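Local structure of CheC, inhibitor of MCP methylation / FliN fusion protein (Thermotoga maritima, 4HYN) at residues Val164-Met169 with Lys178-Ile183. The protein is a flagellar rotor protein of the CheC phosphatase family, whose CheC-like domain probably dephosphorylates the chemotaxis response regulator CheY. Residues are numbered along the deposited sequence; the frame is centred on the assembly and turned at random.
Sequences VVEFEM and KFYQVI
The carbonyl oxygen of Gln181 is gripped twice: Val165 N donates a hydrogen bond of 2.7 Å to Gln181 O, lying in the carbonyl plane, and Val164 CA adds a CA-H...O contact to it. Val165 O is held likewise, by Gln181 N and by Tyr180 CA. One hydrogen-bonded pair further on, the amide of Phe167 meets Phe179 O almost along the C=O axis (169°), and Phe179 N returns a longer bond to Phe167 O. This ladder illustrates the antiparallel hairpin, here strands 161-171 and 177-184, the second and third of the six-stranded antiparallel sheet, between strands 35-46 and 71-78. Towards helices 6-30 and 79-89, Phe179 takes the crowded rotamer, CG between N and the carbonyl carbon (chi1 57°), so that Phe167 CB sits over one face of the Phe179 ring in a CH-pi contact, 3.9 Å from its centroid. The two rings are modestly tilted and displaced so far that they scarcely overlap, their centroids 5.4 Å apart. Gln181 CB meets the edge of the Phe167 ring, while Gln181 OE1 accepts a hydrogen bond from Asn73 ND2. On the opposite face Glu166 runs extended beside the Tyr180 ring, its CG 3.5 Å from Tyr180 CE1. A bend at chi4 (54°) lets Lys178 NZ donate a hydrogen bond of 3.1 Å to Tyr180 OH, which helps fix the ring's outer end.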
loop_
_atom_site.group_PDB
_atom_site.type_symbol
_atom_site.label_atom_id
_atom_site.label_comp_id
_atom_site.label_asym_id
_atom_site.label_seq_id
_atom_site.Cartn_x
_atom_site.Cartn_y
_atom_site.Cartn_z
ATOM N N VAL A 164 -4.257 -7.763 -4.946
ATOM C CA VAL A 164 -2.870 -7.335 -4.893
ATOM C C VAL A 164 -2.755 -6.195 -5.890
ATOM O O VAL A 164 -2.911 -6.382 -7.096
ATOM C CB VAL A 164 -1.890 -8.492 -5.226
ATOM C CG1 VAL A 164 -0.453 -7.986 -5.246
ATOM C CG2 VAL A 164 -2.021 -9.614 -4.188
ATOM N N VAL A 165 -2.557 -4.994 -5.360
ATOM C CA VAL A 165 -2.446 -3.794 -6.176
ATOM C C VAL A 165 -1.005 -3.336 -6.370
ATOM O O VAL A 165 -0.250 -3.193 -5.402
ATOM C CB VAL A 165 -3.252 -2.639 -5.548
ATOM C CG1 VAL A 165 -3.357 -1.480 -6.526
ATOM C CG2 VAL A 165 -4.644 -3.134 -5.102
ATOM N N GLU A 166 -0.631 -3.100 -7.626
ATOM C CA GLU A 166 0.712 -2.641 -7.953
ATOM C C GLU A 166 0.767 -1.129 -8.157
ATOM O O GLU A 166 -0.034 -0.562 -8.901
ATOM C CB GLU A 166 1.229 -3.332 -9.210
ATOM C CG GLU A 166 2.639 -2.890 -9.611
ATOM C CD GLU A 166 3.079 -3.401 -10.977
ATOM O OE1 GLU A 166 3.954 -2.750 -11.582
ATOM O OE2 GLU A 166 2.566 -4.445 -11.447
ATOM N N PHE A 167 1.716 -0.482 -7.486
ATOM C CA PHE A 167 1.902 0.957 -7.618
ATOM C C PHE A 167 3.259 1.257 -8.228
ATOM O O PHE A 167 4.269 0.706 -7.801
ATOM C CB PHE A 167 1.819 1.645 -6.255
ATOM C CG PHE A 167 0.437 1.725 -5.703
ATOM C CD1 PHE A 167 -0.485 2.618 -6.236
ATOM C CD2 PHE A 167 0.046 0.901 -4.648
ATOM C CE1 PHE A 167 -1.779 2.690 -5.724
ATOM C CE2 PHE A 167 -1.243 0.965 -4.130
ATOM C CZ PHE A 167 -2.158 1.859 -4.666
ATOM N N GLU A 168 3.281 2.096 -9.256
ATOM C CA GLU A 168 4.547 2.480 -9.861
ATOM C C GLU A 168 4.873 3.889 -9.355
ATOM O O GLU A 168 4.047 4.797 -9.460
ATOM C CB GLU A 168 4.477 2.470 -11.387
ATOM C CG GLU A 168 5.862 2.558 -12.010
ATOM C CD GLU A 168 5.838 2.861 -13.490
ATOM O OE1 GLU A 168 5.781 1.901 -14.291
ATOM O OE2 GLU A 168 5.901 4.059 -13.851
HETATM N N MSE A 169 6.055 4.057 -8.770
HETATM C CA MSE A 169 6.449 5.354 -8.240
HETATM C C MSE A 169 7.654 5.971 -8.957
HETATM O O MSE A 169 8.679 5.318 -9.179
HETATM C CB MSE A 169 6.685 5.261 -6.728
HETATM C CG MSE A 169 6.991 6.587 -6.053
HETATM SE SE MSE A 169 6.900 6.508 -4.099
HETATM C CE MSE A 169 8.482 5.454 -3.776
ATOM N N LYS A 178 8.684 0.316 -7.578
ATOM C CA LYS A 178 7.327 -0.154 -7.354
ATOM C C LYS A 178 7.162 -0.864 -6.026
ATOM O O LYS A 178 8.134 -1.309 -5.421
ATOM C CB LYS A 178 6.865 -1.067 -8.495
ATOM C CG LYS A 178 7.700 -2.303 -8.712
ATOM C CD LYS A 178 7.085 -3.187 -9.799
ATOM C CE LYS A 178 7.964 -4.398 -10.106
ATOM N NZ LYS A 178 8.291 -5.184 -8.880
ATOM N N PHE A 179 5.928 -0.872 -5.542
ATOM C CA PHE A 179 5.571 -1.547 -4.305
ATOM C C PHE A 179 4.161 -2.101 -4.450
ATOM O O PHE A 179 3.459 -1.781 -5.404
ATOM C CB PHE A 179 5.696 -0.632 -3.078
ATOM C CG PHE A 179 4.874 0.620 -3.149
ATOM C CD1 PHE A 179 3.631 0.690 -2.522
ATOM C CD2 PHE A 179 5.368 1.755 -3.796
ATOM C CE1 PHE A 179 2.891 1.873 -2.534
ATOM C CE2 PHE A 179 4.633 2.942 -3.813
ATOM C CZ PHE A 179 3.389 3.003 -3.178
ATOM N N TYR A 180 3.748 -2.926 -3.496
ATOM C CA TYR A 180 2.442 -3.549 -3.558
ATOM C C TYR A 180 1.589 -3.378 -2.320
ATOM O O TYR A 180 2.081 -3.223 -1.200
ATOM C CB TYR A 180 2.582 -5.051 -3.872
ATOM C CG TYR A 180 3.303 -5.340 -5.170
ATOM C CD1 TYR A 180 2.601 -5.463 -6.368
ATOM C CD2 TYR A 180 4.695 -5.435 -5.208
ATOM C CE1 TYR A 180 3.267 -5.666 -7.576
ATOM C CE2 TYR A 180 5.371 -5.634 -6.406
ATOM C CZ TYR A 180 4.652 -5.749 -7.589
ATOM O OH TYR A 180 5.321 -5.937 -8.782
ATOM N N GLN A 181 0.289 -3.412 -2.559
ATOM C CA GLN A 181 -0.702 -3.298 -1.519
ATOM C C GLN A 181 -1.607 -4.517 -1.650
ATOM O O GLN A 181 -1.879 -4.979 -2.758
ATOM C CB GLN A 181 -1.531 -2.019 -1.700
ATOM C CG GLN A 181 -2.872 -2.053 -0.973
ATOM C CD GLN A 181 -3.643 -0.756 -1.090
ATOM O OE1 GLN A 181 -3.640 0.062 -0.173
ATOM N NE2 GLN A 181 -4.330 -0.571 -2.211
ATOM N N VAL A 182 -1.987 -5.089 -0.513
ATOM C CA VAL A 182 -2.886 -6.220 -0.524
ATOM C C VAL A 182 -3.988 -6.014 0.518
ATOM O O VAL A 182 -3.727 -5.683 1.677
ATOM C CB VAL A 182 -2.141 -7.604 -0.455
ATOM C CG1 VAL A 182 -0.665 -7.419 -0.213
ATOM C CG2 VAL A 182 -2.778 -8.551 0.557
ATOM N N ILE A 183 -5.221 -5.998 0.018
ATOM C CA ILE A 183 -6.417 -5.821 0.841
ATOM C C ILE A 183 -7.361 -6.963 0.530
ATOM O O ILE A 183 -7.299 -7.536 -0.565
ATOM C CB ILE A 183 -7.147 -4.489 0.551
ATOM C CG1 ILE A 183 -7.078 -4.147 -0.943
ATOM C CG2 ILE A 183 -6.589 -3.383 1.430
ATOM C CD1 ILE A 183 -7.886 -2.907 -1.351
#